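Local coordinates for beta-alanyl-CoA:ammonia lyase 2 (Clostridium propionicum, PDB 4MTU) that catalyses the elimination of ammonia from beta-alanyl-CoA, giving acryloyl-CoA, as a lyase of the hot dog fold superfamily, at the interface of chains A and B and the interface of chains A and C. Sequence-based numbering; all coordinates share one arbitrary frame. Chains: chain A/B/C, Beta-alanyl-CoA:ammonia lyase 2.

Contact 1 joins chains A and B, contact 2 chains A and C, and the centres of their C-alpha atoms lie about 32 Å apart, so chain A meets different neighbours at well-separated places. No residue is common to both. On chain A, contact 1 uses the end of strand 4-11 and the 3-10 helix 14-16, whereas contact 2 uses the end of helix 27-45 and the segment that follows strand 112-123. Contact 2 belongs to a two-fold interface and recurs with the chains exchanged; contact 1 belongs to an interface without exact two-fold symmetry. Together they illustrate two different kinds of junction within the deposited six-chain assembly.

Contact 1: the interface of chains A and B. Residues chain A 11, 13-15; chain B 18-19.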
# COMPACT_ATOMS: atom_id res chain seq x y z
N MET A 11 5.56 -5.45 13.46
CA MET A 11 4.91 -4.28 14.07
C MET A 11 3.71 -3.87 13.25
O MET A 11 3.76 -3.88 12.01
CB MET A 11 5.92 -3.11 14.13
CG MET A 11 5.46 -1.97 14.99
SD MET A 11 6.59 -0.54 14.90
CE MET A 11 5.97 0.26 13.45
N SER A 13 2.19 -0.80 11.90
CA SER A 13 2.52 0.59 11.65
C SER A 13 1.26 1.38 11.39
O SER A 13 0.15 0.84 11.35
CB SER A 13 3.50 0.76 10.48
OG SER A 13 2.81 0.61 9.28
N ALA A 14 1.43 2.69 11.17
CA ALA A 14 0.27 3.52 10.80
C ALA A 14 -0.40 2.98 9.52
O ALA A 14 -1.60 3.18 9.35
CB ALA A 14 0.73 4.96 10.62
N LYS A 15 0.32 2.33 8.65
CA LYS A 15 -0.18 1.73 7.44
C LYS A 15 -1.13 0.57 7.68
O LYS A 15 -1.89 0.20 6.79
CB LYS A 15 0.98 1.27 6.55
CG LYS A 15 1.96 2.41 6.20
CD LYS A 15 3.24 1.84 5.62
CE LYS A 15 4.21 2.92 5.20
NZ LYS A 15 4.76 3.59 6.35
N HIS B 18 4.23 6.27 9.52
CA HIS B 18 4.67 4.95 9.97
C HIS B 18 4.46 4.78 11.47
O HIS B 18 3.92 3.77 11.91
CB HIS B 18 6.14 4.73 9.58
CG HIS B 18 6.52 3.32 9.64
ND1 HIS B 18 6.16 2.43 8.64
CD2 HIS B 18 7.23 2.64 10.61
CE1 HIS B 18 6.65 1.27 8.99
NE2 HIS B 18 7.27 1.32 10.16
N TYR B 19 4.94 5.72 12.24
CA TYR B 19 4.72 5.71 13.68
C TYR B 19 3.49 6.49 13.99
O TYR B 19 2.92 7.18 13.13
CB TYR B 19 5.96 6.23 14.42
CG TYR B 19 7.16 5.37 14.08
CD1 TYR B 19 7.29 4.05 14.55
CD2 TYR B 19 8.19 5.83 13.20
CE1 TYR B 19 8.36 3.24 14.23
CE2 TYR B 19 9.25 4.99 12.93
CZ TYR B 19 9.36 3.70 13.43
OH TYR B 19 10.48 2.93 13.05
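The imidazole of B:His18, carried on a loop of one hot dog fold subunit, lies against A:Ser13 and A:Lys15 of another. A:Ser13 sets its CB over one face of the ring, 3.7 Å from the centroid and shifted toward the rim, a CH-pi contact for which a small side chain is well suited. A:Lys15 comes instead to the rim: its side-chain amine nitrogen NZ donates to ND1 of B:His18 at 2.9 Å, 3° out of the ring plane. Its long chain runs nearly straight before bending at the last torsion (chi4 70°), which turns NZ toward the ring.

The backbone fixes the base of the same histidine, for A:Ala14 N donates to B:His18 O at 2.8 Å. Behind it, A:Ser13 OG accepts from A:Lys15 N at 3.1 Å, a bond that ties the start of the 3-10 helix 14-16 to the preceding serine.

A:Met11, flexible and unbranched, reaches across from the end of strand 4-11 with CG anti to the backbone N (chi1 -168°). Its methyl CE touches B:His18 NE2 at 3.7 Å and B:Tyr19 CE1 at 3.9 Å, the thioether crossing the tyrosine at about a right angle. Within chain B, B:His18 CD2 rests over a face of the B:Tyr19 ring, toward its rim.

Contact 2: the interface of chains A and C. Residues chain A 42, 46-47, 130, 133; chain C 96, 104-107.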
# COMPACT_ATOMS: atom_id res chain seq x y z
N VAL A 42 5.15 -25.04 2.68
CA VAL A 42 6.46 -25.13 2.07
C VAL A 42 7.29 -26.19 2.78
O VAL A 42 7.96 -27.03 2.15
CB VAL A 42 7.17 -23.74 2.08
CG1 VAL A 42 8.63 -23.89 1.62
CG2 VAL A 42 6.39 -22.75 1.21
N GLY A 46 6.68 -28.75 0.20
CA GLY A 46 7.40 -28.10 -0.87
C GLY A 46 6.57 -27.36 -1.90
O GLY A 46 7.02 -27.21 -3.05
N ASP A 47 5.42 -26.84 -1.49
CA ASP A 47 4.53 -26.10 -2.38
C ASP A 47 3.88 -24.97 -1.56
O ASP A 47 3.62 -25.19 -0.37
CB ASP A 47 3.48 -27.02 -2.96
CG ASP A 47 2.72 -26.41 -4.11
OD1 ASP A 47 1.68 -25.71 -3.86
OD2 ASP A 47 3.13 -26.58 -5.28
N ARG A 130 5.81 -32.65 -2.69
CA ARG A 130 7.22 -32.95 -2.94
C ARG A 130 7.93 -33.53 -1.76
O ARG A 130 9.14 -33.76 -1.81
CB ARG A 130 7.97 -31.72 -3.50
CG ARG A 130 7.30 -31.15 -4.73
CD ARG A 130 8.13 -30.17 -5.51
NE ARG A 130 8.63 -29.09 -4.62
CZ ARG A 130 9.87 -28.79 -4.39
NH1 ARG A 130 10.91 -29.36 -4.99
NH2 ARG A 130 10.17 -27.81 -3.52
N GLN A 133 10.61 -30.42 3.32
CA GLN A 133 11.65 -29.57 2.88
C GLN A 133 12.54 -29.02 3.98
O GLN A 133 13.53 -28.35 3.73
CB GLN A 133 11.12 -28.36 2.07
CG GLN A 133 10.27 -28.81 0.88
CD GLN A 133 11.05 -29.51 -0.20
OE1 GLN A 133 12.12 -29.05 -0.61
NE2 GLN A 133 10.51 -30.64 -0.63
N VAL C 96 11.22 -22.02 -5.59
CA VAL C 96 12.28 -22.74 -6.36
C VAL C 96 12.65 -21.98 -7.63
O VAL C 96 13.85 -21.93 -7.94
CB VAL C 96 11.84 -24.16 -6.64
CG1 VAL C 96 12.85 -24.86 -7.55
CG2 VAL C 96 11.76 -24.95 -5.32
N THR C 104 4.68 -23.30 -8.47
CA THR C 104 4.31 -23.13 -7.07
C THR C 104 5.28 -23.84 -6.11
O THR C 104 5.05 -23.81 -4.89
CB THR C 104 2.87 -23.59 -6.82
OG1 THR C 104 2.72 -24.96 -7.27
CG2 THR C 104 1.85 -22.70 -7.52
N ARG C 105 6.35 -24.44 -6.63
CA ARG C 105 7.29 -25.13 -5.78
C ARG C 105 8.07 -24.15 -4.92
O ARG C 105 8.50 -23.09 -5.40
CB ARG C 105 8.28 -25.95 -6.62
CG ARG C 105 7.66 -27.05 -7.42
CD ARG C 105 8.71 -27.81 -8.25
NE ARG C 105 9.33 -26.91 -9.21
CZ ARG C 105 10.58 -26.99 -9.68
NH1 ARG C 105 11.42 -27.95 -9.29
NH2 ARG C 105 11.04 -26.08 -10.52
N ALA C 106 8.32 -24.54 -3.68
CA ALA C 106 9.08 -23.70 -2.75
C ALA C 106 9.81 -24.61 -1.78
O ALA C 106 9.45 -25.81 -1.62
CB ALA C 106 8.15 -22.72 -2.01
N THR C 107 10.85 -24.12 -1.14
CA THR C 107 11.66 -24.91 -0.25
C THR C 107 12.21 -24.04 0.87
O THR C 107 12.13 -22.84 0.85
CB THR C 107 12.76 -25.65 -1.03
OG1 THR C 107 13.33 -26.65 -0.19
CG2 THR C 107 13.82 -24.72 -1.52
O HOH W 1 11.11 -30.36 -7.82
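An antiparallel beta bridge between A:Asp47 and C:Arg105 joins the loop after helix 27-45 of one hot dog subunit to the segment leading into strand 106-109 of its two-fold partner. Beside it, A:Gly46 O accepts from C:Ala106 N at 3.0 Å. A:Gly46 has positive phi, a turn that glycine makes readily.

A:Arg130 grips the same oxygen side-on, so that A:Gly46 O accepts from NE, at 2.9 Å, and NH2 as well as from C:Ala106 N. NH2 also donates to C:Ala106 O at 2.8 Å. Both carbonyl oxygens lie in the guanidinium plane, so arginine, with several N-H groups in one plane, can bind the two backbones together and fix its own rotation. C:Arg105 CB lies over one face, toward the rim, and A:Gln133 NE2 over the opposite face, also toward the rim. The two arginine chains cross at about a right angle, their CD atoms 3.7 Å apart and their guanidinium planes turned 79° from each other. Water 1 spans NH1 of A:Arg130 and NH1 of C:Arg105, which probably eases the repulsion of like charges.

Side chains hold the flanks. C:Thr104 OG1 donates to the carboxylate OD2 of A:Asp47 at 2.6 Å on its syn side, 21° out of plane. Farther along, C:Thr107 OG1, anti to its backbone N (chi1 -167°), donates to A:Gln133 OE1 at 2.7 Å in the carbonyl plane, on a lone pair of that oxygen. A:Val42 adds a branched apolar surface: CG2 meets C:Ala106 CB at 3.7 Å, while CG1 packs on the C:Thr107 backbone.

In the fold, chain A contributes the last turn of helix 27-45, the loop that follows it and the segment after the 3-10 helix 126-128, while chain C contributes the stretch leading into strand 106-109 and its start; the two-fold repeats the arrangement with chains exchanged.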